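PDB 6LSU: intracellular protein transport protein USO1 from Saccharomyces cerevisiae S288c, which is required for transport of proteins from the endoplasmic reticulum to the Golgi complex, and is represented here by its globular head region. Local coordinates for residues L280-S288 against A331-V341; K558-T568 against D599-L610. One frame throughout, in Å; residues are numbered along the deposited sequence.

Contact 1: L280-S288 against A331-V341; sequences LPKLAHLLS and ALLDSSVLMVV
L280 turns its CG anti to its own carbonyl carbon (chi1 -78°), which directs the branch toward the end of helix 325-333 and the loop after it. V340 holds CG1 opposite its backbone N (chi1 176°), which sets that methyl against the last turn of L280-S288. L280 sits at the N-terminal end of helix 280-287, and V340 meets the last residues of that segment. L280 works with its two branches. CD2 meets CD2 of L332 at 3.5 Å, the two leucines crossing at about a right angle. CD1 lies 3.7 Å from the carbonyl O of A331 and comes equally near OG of S335. V337 adds its CG2 to the same apolar patch.

One turn on, A284 brings only a methyl. Its CB sits 3.6 Å from OG of S336, and its small size suits the close backbones: the CA atoms of A284 and V337 are 5.3 Å apart. This is packing between successive armadillo repeats. Helix 280-287 lies in ARM 5, while A331-V341 lies in ARM 6 and spans the junction of helices 325-333 and 337-346. The segment axes of helices 280-287 and 337-341 run nearly parallel, at 13°, as expected for repeats stacked in a solenoid. No hydrogen bond crosses the contact.

S335 bonds on both sides of the junction. Its OG donates to O of L332 from above the carbonyl plane, and accepts from N of V337, capping the next helix. At the far end, CG1 of V340 rests 3.8 Å from CB of L287 and 3.7 Å from CB of S288. L287 also sends CD1 alongside V341, the two side chains pointing the same way. Behind them, L287 packs on I307 and A310 of helix 301-317, and V341 touches A362 and M365 of helix 354-366.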
loop_
_atom_site.group_PDB
_atom_site.type_symbol
_atom_site.label_atom_id
_atom_site.label_comp_id
_atom_site.label_asym_id
_atom_site.label_seq_id
_atom_site.Cartn_x
_atom_site.Cartn_y
_atom_site.Cartn_z
ATOM N N LEU A 280 -5.852 19.407 6.690
ATOM C CA LEU A 280 -4.910 19.311 5.545
ATOM C C LEU A 280 -3.642 20.124 5.785
ATOM O O LEU A 280 -2.546 19.601 5.634
ATOM C CB LEU A 280 -5.583 19.754 4.249
ATOM C CG LEU A 280 -6.508 18.711 3.650
ATOM C CD1 LEU A 280 -6.827 19.060 2.207
ATOM C CD2 LEU A 280 -5.877 17.329 3.763
ATOM N N PRO A 281 -3.716 21.420 6.151
ATOM C CA PRO A 281 -2.499 22.214 6.338
ATOM C C PRO A 281 -1.571 21.581 7.383
ATOM O O PRO A 281 -0.378 21.666 7.252
ATOM C CB PRO A 281 -3.000 23.556 6.860
ATOM C CG PRO A 281 -4.454 23.588 6.494
ATOM C CD PRO A 281 -4.937 22.157 6.491
ATOM N N LYS A 282 -2.166 20.957 8.397
ATOM C CA LYS A 282 -1.446 20.275 9.505
ATOM C C LYS A 282 -0.737 19.019 8.974
ATOM O O LYS A 282 0.436 18.842 9.286
ATOM C CB LYS A 282 -2.430 19.939 10.630
ATOM C CG LYS A 282 -2.783 21.133 11.500
ATOM C CD LYS A 282 -4.217 21.153 11.956
ATOM C CE LYS A 282 -4.420 22.096 13.113
ATOM N NZ LYS A 282 -5.627 21.689 13.870
ATOM N N LEU A 283 -1.449 18.189 8.209
ATOM C CA LEU A 283 -0.936 16.927 7.611
ATOM C C LEU A 283 0.173 17.264 6.598
ATOM O O LEU A 283 1.249 16.644 6.653
ATOM C CB LEU A 283 -2.116 16.220 6.946
ATOM C CG LEU A 283 -1.832 14.812 6.455
ATOM C CD1 LEU A 283 -1.313 13.968 7.591
ATOM C CD2 LEU A 283 -3.092 14.191 5.885
ATOM N N ALA A 284 -0.063 18.258 5.752
ATOM C CA ALA A 284 0.913 18.839 4.813
ATOM C C ALA A 284 2.152 19.256 5.574
ATOM O O ALA A 284 3.261 19.036 5.084
ATOM C CB ALA A 284 0.351 20.053 4.136
ATOM N N HIS A 285 1.971 19.928 6.698
ATOM C CA HIS A 285 3.124 20.510 7.438
ATOM C C HIS A 285 4.030 19.357 7.940
ATOM O O HIS A 285 5.307 19.498 7.920
ATOM C CB HIS A 285 2.624 21.411 8.567
ATOM C CG HIS A 285 3.743 21.778 9.470
ATOM N ND1 HIS A 285 4.674 22.735 9.090
ATOM C CD2 HIS A 285 4.129 21.294 10.681
ATOM C CE1 HIS A 285 5.586 22.837 10.039
ATOM N NE2 HIS A 285 5.272 21.975 11.035
ATOM N N LEU A 286 3.369 18.290 8.434
ATOM C CA LEU A 286 4.002 17.046 8.959
ATOM C C LEU A 286 4.677 16.249 7.826
ATOM O O LEU A 286 5.801 15.857 8.017
ATOM C CB LEU A 286 2.899 16.206 9.613
ATOM C CG LEU A 286 3.332 14.842 10.131
ATOM C CD1 LEU A 286 4.281 15.049 11.305
ATOM C CD2 LEU A 286 2.142 13.997 10.526
ATOM N N LEU A 287 4.002 16.073 6.678
ATOM C CA LEU A 287 4.559 15.421 5.486
ATOM C C LEU A 287 5.760 16.225 4.966
ATOM O O LEU A 287 6.703 15.647 4.412
ATOM C CB LEU A 287 3.472 15.303 4.426
ATOM C CG LEU A 287 2.435 14.209 4.662
ATOM C CD1 LEU A 287 1.349 14.238 3.586
ATOM C CD2 LEU A 287 3.135 12.865 4.652
ATOM N N SER A 288 5.778 17.520 5.178
ATOM C CA SER A 288 6.792 18.391 4.534
ATOM C C SER A 288 8.041 18.458 5.421
ATOM O O SER A 288 9.097 18.875 4.921
ATOM C CB SER A 288 6.255 19.766 4.206
ATOM O OG SER A 288 6.520 20.668 5.269
ATOM N N ALA A 331 -10.548 18.704 -2.870
ATOM C CA ALA A 331 -10.129 19.239 -1.558
ATOM C C ALA A 331 -8.597 19.152 -1.423
ATOM O O ALA A 331 -7.958 20.178 -1.097
ATOM C CB ALA A 331 -10.852 18.527 -0.438
ATOM N N LEU A 332 -8.001 17.981 -1.662
ATOM C CA LEU A 332 -6.522 17.807 -1.462
ATOM C C LEU A 332 -5.733 18.686 -2.442
ATOM O O LEU A 332 -4.573 19.063 -2.105
ATOM C CB LEU A 332 -6.151 16.337 -1.625
ATOM C CG LEU A 332 -6.594 15.433 -0.491
ATOM C CD1 LEU A 332 -6.660 13.996 -0.970
ATOM C CD2 LEU A 332 -5.689 15.580 0.706
ATOM N N LEU A 333 -6.318 18.976 -3.614
ATOM C CA LEU A 333 -5.650 19.762 -4.671
ATOM C C LEU A 333 -5.632 21.235 -4.260
ATOM O O LEU A 333 -4.629 21.917 -4.580
ATOM C CB LEU A 333 -6.363 19.553 -6.003
ATOM C CG LEU A 333 -5.684 18.571 -6.944
ATOM C CD1 LEU A 333 -6.350 18.668 -8.297
ATOM C CD2 LEU A 333 -4.195 18.854 -7.086
ATOM N N ASP A 334 -6.645 21.654 -3.498
ATOM C CA ASP A 334 -6.800 23.031 -2.967
ATOM C C ASP A 334 -5.929 23.234 -1.719
ATOM O O ASP A 334 -6.226 24.171 -0.948
ATOM C CB ASP A 334 -8.263 23.334 -2.621
ATOM C CG ASP A 334 -8.545 24.822 -2.463
ATOM O OD1 ASP A 334 -7.642 25.631 -2.827
ATOM O OD2 ASP A 334 -9.660 25.160 -2.006
ATOM N N SER A 335 -4.903 22.415 -1.511
ATOM C CA SER A 335 -3.887 22.612 -0.443
ATOM C C SER A 335 -2.496 22.380 -1.033
ATOM O O SER A 335 -2.400 22.331 -2.264
ATOM C CB SER A 335 -4.168 21.716 0.751
ATOM O OG SER A 335 -3.882 20.354 0.473
ATOM N N SER A 336 -1.467 22.248 -0.193
ATOM C CA SER A 336 -0.091 21.930 -0.655
ATOM C C SER A 336 0.156 20.408 -0.732
ATOM O O SER A 336 1.269 20.016 -1.092
ATOM C CB SER A 336 0.945 22.660 0.181
ATOM O OG SER A 336 0.659 22.586 1.576
ATOM N N VAL A 337 -0.842 19.555 -0.490
ATOM C CA VAL A 337 -0.571 18.117 -0.184
ATOM C C VAL A 337 0.046 17.439 -1.411
ATOM O O VAL A 337 1.092 16.801 -1.239
ATOM C CB VAL A 337 -1.793 17.360 0.363
ATOM C CG1 VAL A 337 -1.409 15.943 0.749
ATOM C CG2 VAL A 337 -2.371 18.047 1.573
ATOM N N LEU A 338 -0.528 17.619 -2.597
ATOM C CA LEU A 338 -0.037 17.007 -3.860
ATOM C C LEU A 338 1.413 17.376 -4.094
ATOM O O LEU A 338 2.225 16.487 -4.459
ATOM C CB LEU A 338 -0.838 17.483 -5.067
ATOM C CG LEU A 338 -0.413 16.818 -6.388
ATOM C CD1 LEU A 338 -0.524 15.296 -6.297
ATOM C CD2 LEU A 338 -1.237 17.342 -7.568
ATOM N N MET A 339 1.719 18.642 -3.974
ATOM C CA MET A 339 3.068 19.161 -4.225
ATOM C C MET A 339 3.962 18.570 -3.145
ATOM O O MET A 339 5.102 18.241 -3.406
ATOM C CB MET A 339 3.086 20.695 -4.162
ATOM C CG MET A 339 4.400 21.257 -4.612
ATOM S SD MET A 339 4.581 20.926 -6.385
ATOM C CE MET A 339 6.347 20.574 -6.411
ATOM N N VAL A 340 3.487 18.502 -1.924
ATOM C CA VAL A 340 4.345 17.960 -0.825
ATOM C C VAL A 340 4.608 16.457 -1.060
ATOM O O VAL A 340 5.779 16.040 -0.861
ATOM C CB VAL A 340 3.746 18.237 0.557
ATOM C CG1 VAL A 340 4.605 17.593 1.643
ATOM C CG2 VAL A 340 3.665 19.737 0.787
ATOM N N VAL A 341 3.597 15.656 -1.417
ATOM C CA VAL A 341 3.903 14.203 -1.567
ATOM C C VAL A 341 4.826 13.976 -2.791
ATOM O O VAL A 341 5.642 13.107 -2.728
ATOM C CB VAL A 341 2.669 13.272 -1.474
ATOM C CG1 VAL A 341 1.578 13.795 -0.570
ATOM C CG2 VAL A 341 2.150 12.842 -2.788
#

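Contact 2: K558-T568 against D599-L610; sequences KAIQTISELLT and DFLSDKSVIKSL
K558, at the N-cap of helix 559-568, lays its CD 3.8 Å from OD2 of D599. Their charged ends stay apart, and D599 makes its salt bridge with R543. I560 follows, crossing D599 at about a right angle. CD1 of I560 is 3.9 Å from CB of D599, and CG2 of I560 lies by the backbone of F600.

Q561 bends at chi2 (62°), which carries its amide to the C-terminal end of helix 594-601 and the turn that follows. NE2 donates to O of D599, although the modelled 2.4 Å is too short to be trusted. OE1 of Q561 lies by CB of D603, with the amide and carboxylate planes inclined by 58°. Shortening Q561 to alanine is likely to open a gap beside CB of D603 and cost O of D599 its cross-repeat partner, leaving it to OG of S602.

S564 places OG at the edge of the F600 ring, 3.7 Å from CD1, while its CB packs on both methyls of V606. OG also donates to O of I560. L567 and T568 finish the helix against L610: CG2 of T568 is 3.7 Å from L610 CD2. A helix of ARM 9 thus packs on the turn between helices 594-601 and 604-614 in ARM 10, a stacking typical of an armadillo solenoid.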
loop_
_atom_site.group_PDB
_atom_site.type_symbol
_atom_site.label_atom_id
_atom_site.label_comp_id
_atom_site.label_asym_id
_atom_site.label_seq_id
_atom_site.Cartn_x
_atom_site.Cartn_y
_atom_site.Cartn_z
ATOM N N LYS A 558 8.340 2.610 -41.053
ATOM C CA LYS A 558 7.152 2.816 -40.176
ATOM C C LYS A 558 7.271 2.001 -38.875
ATOM O O LYS A 558 8.098 1.077 -38.826
ATOM C CB LYS A 558 5.879 2.336 -40.869
ATOM C CG LYS A 558 5.045 3.405 -41.545
ATOM C CD LYS A 558 3.791 2.808 -42.179
ATOM C CE LYS A 558 2.636 3.774 -42.296
ATOM N NZ LYS A 558 3.086 5.150 -42.623
ATOM N N ALA A 559 6.431 2.292 -37.875
ATOM C CA ALA A 559 6.580 1.769 -36.496
ATOM C C ALA A 559 6.507 0.231 -36.501
ATOM O O ALA A 559 7.434 -0.438 -35.960
ATOM C CB ALA A 559 5.521 2.371 -35.595
ATOM N N ILE A 560 5.439 -0.334 -37.074
ATOM C CA ILE A 560 5.173 -1.787 -36.971
ATOM C C ILE A 560 6.274 -2.601 -37.671
ATOM O O ILE A 560 6.512 -3.738 -37.254
ATOM C CB ILE A 560 3.807 -2.133 -37.563
ATOM C CG1 ILE A 560 2.695 -1.613 -36.648
ATOM C CG2 ILE A 560 3.717 -3.647 -37.795
ATOM C CD1 ILE A 560 1.309 -2.155 -36.954
ATOM N N GLN A 561 6.871 -2.099 -38.739
ATOM C CA GLN A 561 7.940 -2.840 -39.462
ATOM C C GLN A 561 9.259 -2.686 -38.685
ATOM O O GLN A 561 9.935 -3.679 -38.450
ATOM C CB GLN A 561 8.040 -2.377 -40.921
ATOM C CG GLN A 561 8.121 -3.542 -41.906
ATOM C CD GLN A 561 6.888 -4.414 -41.852
ATOM O OE1 GLN A 561 6.925 -5.562 -41.412
ATOM N NE2 GLN A 561 5.771 -3.857 -42.292
ATOM N N THR A 562 9.560 -1.495 -38.205
ATOM C CA THR A 562 10.694 -1.237 -37.263
ATOM C C THR A 562 10.638 -2.145 -36.013
ATOM O O THR A 562 11.682 -2.655 -35.568
ATOM C CB THR A 562 10.706 0.210 -36.779
ATOM O OG1 THR A 562 10.589 1.150 -37.847
ATOM C CG2 THR A 562 11.994 0.520 -36.048
ATOM N N ILE A 563 9.481 -2.317 -35.409
ATOM C CA ILE A 563 9.309 -3.191 -34.202
ATOM C C ILE A 563 9.543 -4.647 -34.649
ATOM O O ILE A 563 10.152 -5.420 -33.844
ATOM C CB ILE A 563 7.904 -2.982 -33.573
ATOM C CG1 ILE A 563 7.813 -1.614 -32.891
ATOM C CG2 ILE A 563 7.520 -4.085 -32.595
ATOM C CD1 ILE A 563 6.400 -1.117 -32.690
ATOM N N SER A 564 9.072 -5.015 -35.860
ATOM C CA SER A 564 9.211 -6.389 -36.437
ATOM C C SER A 564 10.692 -6.766 -36.547
ATOM O O SER A 564 11.066 -7.804 -36.022
ATOM C CB SER A 564 8.513 -6.513 -37.749
ATOM O OG SER A 564 7.094 -6.457 -37.588
ATOM N N GLU A 565 11.497 -5.902 -37.157
ATOM C CA GLU A 565 12.973 -6.024 -37.223
ATOM C C GLU A 565 13.526 -6.162 -35.803
ATOM O O GLU A 565 14.276 -7.132 -35.560
ATOM C CB GLU A 565 13.595 -4.822 -37.944
ATOM C CG GLU A 565 14.383 -5.188 -39.198
ATOM C CD GLU A 565 14.041 -4.336 -40.411
ATOM O OE1 GLU A 565 12.865 -4.404 -40.861
ATOM O OE2 GLU A 565 14.933 -3.578 -40.877
ATOM N N LEU A 566 13.140 -5.270 -34.878
ATOM C CA LEU A 566 13.600 -5.318 -33.459
ATOM C C LEU A 566 13.222 -6.667 -32.839
ATOM O O LEU A 566 14.095 -7.294 -32.215
ATOM C CB LEU A 566 13.001 -4.137 -32.685
ATOM C CG LEU A 566 13.680 -2.806 -32.979
ATOM C CD1 LEU A 566 12.823 -1.625 -32.527
ATOM C CD2 LEU A 566 15.085 -2.774 -32.379
ATOM N N LEU A 567 11.983 -7.111 -33.035
ATOM C CA LEU A 567 11.477 -8.416 -32.533
ATOM C C LEU A 567 12.424 -9.529 -32.989
ATOM O O LEU A 567 13.104 -10.118 -32.099
ATOM C CB LEU A 567 10.055 -8.647 -33.047
ATOM C CG LEU A 567 9.287 -9.770 -32.378
ATOM C CD1 LEU A 567 7.972 -10.033 -33.083
ATOM C CD2 LEU A 567 10.118 -11.024 -32.340
ATOM N N THR A 568 12.478 -9.788 -34.306
ATOM C CA THR A 568 13.206 -10.940 -34.912
ATOM C C THR A 568 14.638 -10.898 -34.401
ATOM O O THR A 568 15.035 -11.906 -33.819
ATOM C CB THR A 568 13.187 -10.919 -36.443
ATOM O OG1 THR A 568 13.656 -9.668 -36.958
ATOM C CG2 THR A 568 11.805 -11.176 -36.986
ATOM N N ASP A 599 0.040 -3.697 -41.972
ATOM C CA ASP A 599 1.408 -3.145 -41.872
ATOM C C ASP A 599 2.319 -4.328 -41.588
ATOM O O ASP A 599 3.418 -4.374 -42.169
ATOM C CB ASP A 599 1.510 -2.047 -40.817
ATOM C CG ASP A 599 1.011 -0.696 -41.283
ATOM O OD1 ASP A 599 0.243 -0.647 -42.276
ATOM O OD2 ASP A 599 1.387 0.293 -40.641
ATOM N N PHE A 600 1.851 -5.269 -40.758
ATOM C CA PHE A 600 2.647 -6.451 -40.339
ATOM C C PHE A 600 2.900 -7.369 -41.546
ATOM O O PHE A 600 4.070 -7.712 -41.807
ATOM C CB PHE A 600 1.937 -7.214 -39.213
ATOM C CG PHE A 600 2.679 -8.437 -38.736
ATOM C CD1 PHE A 600 3.970 -8.297 -38.256
ATOM C CD2 PHE A 600 2.131 -9.710 -38.828
ATOM C CE1 PHE A 600 4.686 -9.394 -37.794
ATOM C CE2 PHE A 600 2.848 -10.820 -38.407
ATOM C CZ PHE A 600 4.114 -10.654 -37.857
ATOM N N LEU A 601 1.817 -7.732 -42.249
ATOM C CA LEU A 601 1.753 -8.653 -43.431
ATOM C C LEU A 601 2.498 -8.084 -44.639
ATOM O O LEU A 601 2.716 -8.817 -45.570
ATOM C CB LEU A 601 0.291 -8.878 -43.823
ATOM C CG LEU A 601 -0.523 -9.718 -42.843
ATOM C CD1 LEU A 601 -1.919 -9.930 -43.356
ATOM C CD2 LEU A 601 0.108 -11.043 -42.542
ATOM N N SER A 602 2.844 -6.817 -44.640
ATOM C CA SER A 602 3.461 -6.128 -45.791
ATOM C C SER A 602 4.958 -6.399 -45.818
ATOM O O SER A 602 5.649 -5.633 -46.490
ATOM C CB SER A 602 3.212 -4.638 -45.722
ATOM O OG SER A 602 4.195 -4.031 -44.908
ATOM N N ASP A 603 5.461 -7.394 -45.082
ATOM C CA ASP A 603 6.915 -7.713 -45.143
ATOM C C ASP A 603 7.130 -9.207 -44.965
ATOM O O ASP A 603 7.376 -9.618 -43.807
ATOM C CB ASP A 603 7.748 -6.949 -44.121
ATOM C CG ASP A 603 9.233 -7.155 -44.331
ATOM O OD1 ASP A 603 9.596 -8.120 -45.060
ATOM O OD2 ASP A 603 10.008 -6.338 -43.779
ATOM N N LYS A 604 7.082 -9.930 -46.100
ATOM C CA LYS A 604 7.153 -11.412 -46.193
ATOM C C LYS A 604 8.436 -11.871 -45.508
ATOM O O LYS A 604 8.384 -12.951 -44.879
ATOM C CB LYS A 604 7.085 -11.909 -47.642
ATOM C CG LYS A 604 5.891 -12.794 -47.964
ATOM C CD LYS A 604 6.176 -13.795 -49.061
ATOM C CE LYS A 604 4.934 -14.326 -49.741
ATOM N NZ LYS A 604 5.271 -14.840 -51.089
ATOM N N SER A 605 9.515 -11.078 -45.592
ATOM C CA SER A 605 10.838 -11.442 -45.018
ATOM C C SER A 605 10.709 -11.732 -43.510
ATOM O O SER A 605 11.282 -12.724 -43.007
ATOM C CB SER A 605 11.854 -10.374 -45.280
ATOM O OG SER A 605 12.810 -10.397 -44.238
ATOM N N VAL A 606 9.948 -10.898 -42.797
ATOM C CA VAL A 606 9.697 -11.028 -41.336
ATOM C C VAL A 606 8.842 -12.272 -41.117
ATOM O O VAL A 606 9.247 -13.110 -40.283
ATOM C CB VAL A 606 9.084 -9.740 -40.746
ATOM C CG1 VAL A 606 8.231 -9.998 -39.504
ATOM C CG2 VAL A 606 10.180 -8.718 -40.438
ATOM N N ILE A 607 7.749 -12.457 -41.858
ATOM C CA ILE A 607 6.897 -13.662 -41.624
ATOM C C ILE A 607 7.772 -14.905 -41.799
ATOM O O ILE A 607 7.535 -15.870 -41.034
ATOM C CB ILE A 607 5.651 -13.725 -42.521
ATOM C CG1 ILE A 607 4.667 -12.599 -42.215
ATOM C CG2 ILE A 607 4.961 -15.066 -42.370
ATOM C CD1 ILE A 607 5.253 -11.215 -42.420
ATOM N N LYS A 608 8.745 -14.879 -42.735
ATOM C CA LYS A 608 9.645 -16.029 -43.031
ATOM C C LYS A 608 10.496 -16.290 -41.791
ATOM O O LYS A 608 10.404 -17.413 -41.252
ATOM C CB LYS A 608 10.459 -15.819 -44.317
ATOM C CG LYS A 608 9.640 -15.954 -45.602
ATOM C CD LYS A 608 10.451 -16.183 -46.859
ATOM C CE LYS A 608 10.947 -14.915 -47.516
ATOM N NZ LYS A 608 11.969 -15.207 -48.553
ATOM N N SER A 609 11.233 -15.285 -41.298
ATOM C CA SER A 609 11.983 -15.358 -39.993
ATOM C C SER A 609 11.113 -15.911 -38.848
ATOM O O SER A 609 11.555 -16.801 -38.076
ATOM C CB SER A 609 12.481 -14.024 -39.634
ATOM O OG SER A 609 13.457 -13.604 -40.574
ATOM N N LEU A 610 9.900 -15.408 -38.679
ATOM C CA LEU A 610 9.073 -15.861 -37.539
ATOM C C LEU A 610 8.722 -17.340 -37.723
ATOM O O LEU A 610 8.917 -18.119 -36.768
ATOM C CB LEU A 610 7.848 -14.956 -37.406
ATOM C CG LEU A 610 8.159 -13.488 -37.116
ATOM C CD1 LEU A 610 6.886 -12.694 -37.053
ATOM C CD2 LEU A 610 8.962 -13.307 -35.845
#

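How the contacts relate
Contacts 1 and 2 are two separate junctions of one armadillo solenoid. The first joins ARM 5 to ARM 6, the second ARM 9 to ARM 10. Their centres are about 50 Å apart and their nearest atoms about 32 Å, so they do not touch. They follow in series along the chain, with ARM 7 and ARM 8 between them. The centre of contact 1 lies about 19 Å from the centre of the chain, that of contact 2 about 41 Å, well out toward the C-terminal end. In each, one helix meets the corner between two later helices. They differ in chemistry: contact 1 is held by apolar packing, while contact 2 adds polar groups, with one amide-carbonyl bond modelled too short to be relied on.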